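Local coordinates for protein kinase domain-containing protein (Chaetomium thermophilum, PDB 6Z3U) that is the kinase subunit of a CAK complex and probably transfers phosphate from ATP to serine and threonine residues of proteins, including the RNA polymerase II CTD, at residues Leu307-His311 with Ile312-Thr316; Ile257-Trp260 with Tyr261-Pro264; Pro338-Gly341 with Lys342-Met346. One frame throughout, in Å; residues are numbered along the deposited sequence.

Interaction 1: residues Leu307-His311 with Ile312-Thr316; sequences LICKH and IGTPT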
# COMPACT_ATOMS: atom_id res chain seq x y z
N LEU B 307 -31.03 -9.49 9.99
CA LEU B 307 -31.54 -8.25 9.41
C LEU B 307 -31.43 -8.27 7.89
O LEU B 307 -32.37 -7.88 7.19
CB LEU B 307 -30.79 -7.05 9.99
CG LEU B 307 -31.19 -6.60 11.39
CD1 LEU B 307 -30.28 -5.49 11.88
CD2 LEU B 307 -32.64 -6.16 11.43
N ILE B 308 -30.30 -8.74 7.36
CA ILE B 308 -30.15 -8.82 5.91
C ILE B 308 -31.18 -9.78 5.34
O ILE B 308 -31.78 -9.52 4.29
CB ILE B 308 -28.72 -9.22 5.54
CG1 ILE B 308 -27.74 -8.12 5.96
CG2 ILE B 308 -28.61 -9.47 4.04
CD1 ILE B 308 -26.28 -8.48 5.81
N CYS B 309 -31.41 -10.91 6.03
CA CYS B 309 -32.44 -11.84 5.58
C CYS B 309 -33.82 -11.18 5.59
O CYS B 309 -34.63 -11.40 4.68
CB CYS B 309 -32.44 -13.08 6.47
SG CYS B 309 -31.02 -14.19 6.24
N LYS B 310 -34.10 -10.36 6.61
CA LYS B 310 -35.42 -9.76 6.73
C LYS B 310 -35.64 -8.69 5.67
O LYS B 310 -36.69 -8.67 5.01
CB LYS B 310 -35.59 -9.19 8.14
CG LYS B 310 -36.95 -8.56 8.42
CD LYS B 310 -36.94 -7.81 9.75
CE LYS B 310 -38.25 -7.06 9.98
NZ LYS B 310 -39.38 -7.95 10.36
N HIS B 311 -34.67 -7.80 5.49
CA HIS B 311 -34.86 -6.61 4.68
C HIS B 311 -34.33 -6.72 3.26
O HIS B 311 -34.75 -5.94 2.40
CB HIS B 311 -34.20 -5.39 5.35
CG HIS B 311 -34.91 -4.91 6.58
ND1 HIS B 311 -35.96 -5.59 7.15
CD2 HIS B 311 -34.73 -3.79 7.32
CE1 HIS B 311 -36.39 -4.92 8.21
NE2 HIS B 311 -35.66 -3.82 8.33
N ILE B 312 -33.43 -7.66 2.98
CA ILE B 312 -32.89 -7.85 1.64
C ILE B 312 -33.33 -9.19 1.05
O ILE B 312 -33.79 -9.26 -0.09
CB ILE B 312 -31.35 -7.72 1.63
CG1 ILE B 312 -30.93 -6.27 1.87
CG2 ILE B 312 -30.78 -8.21 0.31
CD1 ILE B 312 -30.70 -5.94 3.32
N GLY B 313 -33.20 -10.26 1.82
CA GLY B 313 -33.57 -11.59 1.38
C GLY B 313 -32.64 -12.63 1.97
O GLY B 313 -31.48 -12.38 2.29
N THR B 314 -33.17 -13.84 2.12
CA THR B 314 -32.39 -14.94 2.67
C THR B 314 -31.45 -15.47 1.59
O THR B 314 -31.92 -15.94 0.55
CB THR B 314 -33.30 -16.05 3.17
OG1 THR B 314 -34.06 -15.59 4.29
CG2 THR B 314 -32.48 -17.27 3.59
N PRO B 315 -30.13 -15.41 1.79
CA PRO B 315 -29.22 -16.04 0.81
C PRO B 315 -29.36 -17.55 0.84
O PRO B 315 -29.40 -18.17 1.90
CB PRO B 315 -27.82 -15.59 1.28
CG PRO B 315 -27.99 -15.26 2.72
CD PRO B 315 -29.39 -14.73 2.87
N THR B 316 -29.44 -18.14 -0.35
CA THR B 316 -29.61 -19.58 -0.50
C THR B 316 -28.71 -20.09 -1.62
O THR B 316 -28.14 -19.31 -2.39
CB THR B 316 -31.06 -19.95 -0.80
OG1 THR B 316 -31.41 -19.49 -2.11
CG2 THR B 316 -31.99 -19.32 0.22
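Ile308 and Ile312, four residues apart, run alongside each other in the same direction. The CG2 branch of Ile308 does the touching, 4.0 Å from CB of Ile312, with CD1 of Ile312 only slightly farther off. The first torsion of Ile312 (chi1 -70°) sets CG1 beside the backbone N, and CD1 of Ile312 lies 3.7 Å from C of His311. Leu296 packs on both isoleucines, and Leu366 and Tyr345 add to the cover of Ile312. Cut back to an alanine, Ile312 would keep the CB that meets Ile308 but lose CG1, CG2 and CD1, which is likely to leave Leu296, Leu366 and Tyr345 facing a gap. On a different side of the turn Cys309 meets the departing chain: its SG rests 3.8 Å from CD of Pro315, the flank of the ring next to the nitrogen, while its CB faces OG1 of Thr314 at 3.7 Å. That hydroxyl is hydrogen-bonded to the backbone N of Ile337. Two amides grip the carbonyl oxygen of Ile308. Ile312 N reaches Ile308 O at 2.8 Å from a tilted position, whereas Gly313 N, 2.9 Å from Ile308 O, lies in the carbonyl plane with the straighter bond (163°). Gly313 has a positive phi, a backbone shape that glycine adopts readily, and turns the chain out of the helix. This is a glycine-terminated helix C-terminus, closing helix 301-311, the αG helix of the kinase C-lobe, at the entry to the CMGC insert.

Interaction 2: residues Ile257-Trp260 with Tyr261-Pro264; sequences ITRW and YRPP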
# COMPACT_ATOMS: atom_id res chain seq x y z
N ILE B 257 -14.79 -3.94 8.12
CA ILE B 257 -16.01 -3.19 7.89
C ILE B 257 -16.88 -3.23 9.14
O ILE B 257 -17.16 -4.30 9.68
CB ILE B 257 -16.80 -3.72 6.68
CG1 ILE B 257 -15.89 -3.91 5.47
CG2 ILE B 257 -17.93 -2.76 6.32
CD1 ILE B 257 -16.59 -4.50 4.26
N THR B 258 -17.34 -2.06 9.58
CA THR B 258 -18.26 -2.01 10.71
C THR B 258 -19.47 -2.88 10.44
O THR B 258 -19.94 -2.99 9.30
CB THR B 258 -18.68 -0.56 10.97
OG1 THR B 258 -17.51 0.25 11.18
CG2 THR B 258 -19.57 -0.48 12.21
N ARG B 259 -19.98 -3.52 11.50
CA ARG B 259 -21.03 -4.53 11.33
C ARG B 259 -22.17 -4.02 10.46
O ARG B 259 -22.54 -4.67 9.47
CB ARG B 259 -21.57 -4.95 12.71
CG ARG B 259 -22.51 -6.14 12.65
CD ARG B 259 -23.11 -6.47 14.00
NE ARG B 259 -22.10 -6.66 15.04
CZ ARG B 259 -21.82 -5.78 16.00
NH1 ARG B 259 -20.88 -6.05 16.89
NH2 ARG B 259 -22.49 -4.63 16.09
N TRP B 260 -22.73 -2.86 10.80
CA TRP B 260 -23.91 -2.37 10.11
C TRP B 260 -23.70 -2.24 8.61
O TRP B 260 -24.69 -2.19 7.86
CB TRP B 260 -24.33 -1.02 10.69
CG TRP B 260 -24.67 -1.07 12.15
CD1 TRP B 260 -24.75 -2.18 12.94
CD2 TRP B 260 -24.97 0.05 12.99
NE1 TRP B 260 -25.09 -1.82 14.22
CE2 TRP B 260 -25.23 -0.46 14.28
CE3 TRP B 260 -25.05 1.43 12.79
CZ2 TRP B 260 -25.55 0.36 15.36
CZ3 TRP B 260 -25.37 2.24 13.86
CH2 TRP B 260 -25.62 1.70 15.13
N TYR B 261 -22.45 -2.16 8.15
CA TYR B 261 -22.14 -2.01 6.74
C TYR B 261 -21.40 -3.22 6.18
O TYR B 261 -20.93 -3.17 5.03
CB TYR B 261 -21.31 -0.74 6.53
CG TYR B 261 -21.89 0.47 7.23
CD1 TYR B 261 -21.60 0.72 8.57
CD2 TYR B 261 -22.75 1.34 6.57
CE1 TYR B 261 -22.14 1.81 9.22
CE2 TYR B 261 -23.30 2.43 7.22
CZ TYR B 261 -22.98 2.66 8.54
OH TYR B 261 -23.52 3.74 9.20
N ARG B 262 -21.30 -4.31 6.95
CA ARG B 262 -20.55 -5.49 6.53
C ARG B 262 -21.37 -6.29 5.53
O ARG B 262 -22.55 -6.55 5.78
CB ARG B 262 -20.23 -6.37 7.73
CG ARG B 262 -19.05 -7.31 7.52
CD ARG B 262 -18.94 -8.35 8.64
NE ARG B 262 -19.04 -7.78 9.98
CZ ARG B 262 -18.05 -7.16 10.62
NH1 ARG B 262 -16.87 -7.01 10.04
NH2 ARG B 262 -18.25 -6.69 11.84
N PRO B 263 -20.80 -6.70 4.40
CA PRO B 263 -21.57 -7.48 3.43
C PRO B 263 -21.80 -8.89 3.93
O PRO B 263 -21.11 -9.36 4.85
CB PRO B 263 -20.67 -7.47 2.18
CG PRO B 263 -19.30 -7.31 2.71
CD PRO B 263 -19.42 -6.45 3.94
N PRO B 264 -22.75 -9.62 3.34
CA PRO B 264 -23.03 -10.98 3.84
C PRO B 264 -21.86 -11.94 3.68
O PRO B 264 -21.65 -12.79 4.54
CB PRO B 264 -24.25 -11.41 3.01
CG PRO B 264 -24.25 -10.51 1.81
CD PRO B 264 -23.68 -9.21 2.28
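Trp260 CB sits over the Tyr261 ring as an off-centre CH-pi contact, 4.2 Å from the centroid and 30° from the ring normal, while CB of Thr258 comes up to the ring edge, 4.0 Å from CD1 of Tyr261. The other flat group, the guanidinium of Arg262, carries the carbonyl oxygen of Ile257 over one face, 3.1 Å from Arg262 CZ; the approach is too steep for a hydrogen bond. Arg262 starts out with CG anti to the backbone N (chi1 -158°), and a bend at chi3 brings the guanidinium back to the carbonyl of Ile257. Behind these groups Ile257 wedges its CG2 against CB of Tyr261 (3.9 Å) and crosses the Pro263 ring at about a right angle, CD1 meeting CD of Pro263 at 3.5 Å. Two backbone bonds tighten the turn: Tyr261 N to Thr258 O (2.9 Å) and Arg262 N to Arg259 O (2.8 Å, 169°). Outside, Tyr261 OH bonds to Glu288, and Arg259 NE forms a salt bridge with Glu301, to which Arg262 adds a long, weak ion pair. Thr258 OG1 is hydrogen-bonded to Asp220, the predicted proton acceptor, and more weakly to Lys222. The chemistry thus implies an electrostatic hold: the positive guanidinium probably stabilises the Ile257 carbonyl at the P+1 loop, and Glu301 is likely to balance the two arginines.

Interaction 3: residues Pro338-Gly341 with Lys342-Met346; sequences PVWG and KDAYM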
# COMPACT_ATOMS: atom_id res chain seq x y z
N PRO B 338 -38.04 -14.55 0.48
CA PRO B 338 -37.59 -14.35 -0.90
C PRO B 338 -36.95 -12.99 -1.08
O PRO B 338 -37.34 -12.00 -0.46
CB PRO B 338 -38.88 -14.48 -1.72
CG PRO B 338 -39.82 -15.25 -0.86
CD PRO B 338 -39.49 -14.85 0.55
N VAL B 339 -35.94 -12.95 -1.96
CA VAL B 339 -35.20 -11.72 -2.19
C VAL B 339 -36.13 -10.65 -2.75
O VAL B 339 -36.86 -10.89 -3.72
CB VAL B 339 -34.02 -11.98 -3.13
CG1 VAL B 339 -33.24 -10.71 -3.39
CG2 VAL B 339 -33.11 -13.05 -2.54
N TRP B 340 -36.12 -9.48 -2.13
CA TRP B 340 -36.96 -8.38 -2.58
C TRP B 340 -36.42 -7.78 -3.87
O TRP B 340 -35.21 -7.59 -4.03
CB TRP B 340 -37.04 -7.29 -1.51
CG TRP B 340 -37.49 -7.79 -0.17
CD1 TRP B 340 -36.72 -7.96 0.94
CD2 TRP B 340 -38.82 -8.17 0.20
NE1 TRP B 340 -37.49 -8.42 1.98
CE2 TRP B 340 -38.78 -8.57 1.55
CE3 TRP B 340 -40.04 -8.22 -0.48
CZ2 TRP B 340 -39.91 -9.00 2.23
CZ3 TRP B 340 -41.16 -8.66 0.20
CH2 TRP B 340 -41.09 -9.04 1.55
N GLY B 341 -37.32 -7.46 -4.80
CA GLY B 341 -36.95 -6.83 -6.05
C GLY B 341 -36.95 -5.31 -5.96
O GLY B 341 -37.22 -4.72 -4.92
N LYS B 342 -36.64 -4.68 -7.09
CA LYS B 342 -36.56 -3.22 -7.13
C LYS B 342 -37.84 -2.58 -6.62
O LYS B 342 -37.79 -1.60 -5.87
CB LYS B 342 -36.24 -2.73 -8.55
CG LYS B 342 -34.91 -3.22 -9.09
CD LYS B 342 -34.68 -2.74 -10.53
CE LYS B 342 -33.54 -3.52 -11.19
NZ LYS B 342 -33.34 -3.17 -12.63
N ASP B 343 -38.99 -3.10 -7.03
CA ASP B 343 -40.25 -2.48 -6.64
C ASP B 343 -40.39 -2.42 -5.13
O ASP B 343 -40.87 -1.43 -4.58
CB ASP B 343 -41.42 -3.24 -7.27
CG ASP B 343 -41.40 -3.20 -8.78
OD1 ASP B 343 -40.42 -2.65 -9.34
OD2 ASP B 343 -42.35 -3.72 -9.41
N ALA B 344 -39.96 -3.48 -4.44
CA ALA B 344 -40.14 -3.53 -2.99
C ALA B 344 -39.38 -2.41 -2.29
O ALA B 344 -39.80 -1.95 -1.22
CB ALA B 344 -39.68 -4.88 -2.45
N TYR B 345 -38.28 -1.94 -2.88
CA TYR B 345 -37.51 -0.86 -2.28
C TYR B 345 -38.13 0.51 -2.52
O TYR B 345 -37.79 1.46 -1.80
CB TYR B 345 -36.08 -0.86 -2.82
CG TYR B 345 -35.24 -2.04 -2.36
CD1 TYR B 345 -35.43 -3.30 -2.90
CD2 TYR B 345 -34.26 -1.88 -1.39
CE1 TYR B 345 -34.66 -4.37 -2.48
CE2 TYR B 345 -33.49 -2.94 -0.97
CZ TYR B 345 -33.70 -4.19 -1.52
OH TYR B 345 -32.94 -5.25 -1.10
N MET B 346 -39.02 0.63 -3.51
CA MET B 346 -39.55 1.93 -3.87
C MET B 346 -40.30 2.57 -2.71
O MET B 346 -40.26 3.79 -2.53
CB MET B 346 -40.46 1.80 -5.09
CG MET B 346 -40.48 3.01 -6.00
SD MET B 346 -38.92 3.27 -6.87
CE MET B 346 -38.84 1.80 -7.90
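Trp340 CB touches two side chains of the segment 342-346: the methyl CB of Ala344, which points toward it, at 3.7 Å, and the ring of Tyr345, whose end swings nearer, at 3.9 Å to CE1. The indole reaches on past Ala344, with CE3 of Trp340 3.9 Å from that same methyl. Tyr345 presents its ring edge to the backbone, and the carbonyl oxygens of Trp340 and Gly341 both lie there in the ring plane, Trp340 O 3.6 Å from Tyr345 CE1. A chi1 of -70° turns the ring of Tyr345 so that this edge runs along the incoming chain. Gly341 O also takes a weak hydrogen bond from Ala344 N (3.0 Å, 126°), tying Gly341 to the segment 342-346. Farther out, Trp340 is held from outside: its NE1 bonds to the carbonyl of Lys310, its backbone pairs with Ile312, and its O receives NE1 of Trp361 on helix 353-363. Trp361 also meets the Tyr345 ring, the planes at about 70°, and Lys342 NZ pairs with Asp358 on the same helix. The chain here passes from a loop into helix 342-349 at the protein surface, within the CMGC insert between helices αG and αH of cyclin-dependent kinases.

In the fold
The three contacts follow one another along the C-lobe, leading away from the catalytic centre. Interaction 2 is nearest to it: the side chain of Thr258 is about 3 Å from that of Asp220, the probable proton acceptor. The centre of interaction 1 is about 14 Å from that of interaction 2, and the two touch by packing, Ile308 CD1 being 4.2 Å from Arg262 O. Interaction 3, about 11 Å from interaction 1 between centres, is tied to it by a probable backbone hydrogen bond, Ile312 O to Trp340 N at 3.1 Å. Interactions 2 and 3 do not touch; their nearest atoms are about 10 Å apart. Interaction 1, at the end of helix 301-311, touches both and so lies between P+1 loop and CMGC insert.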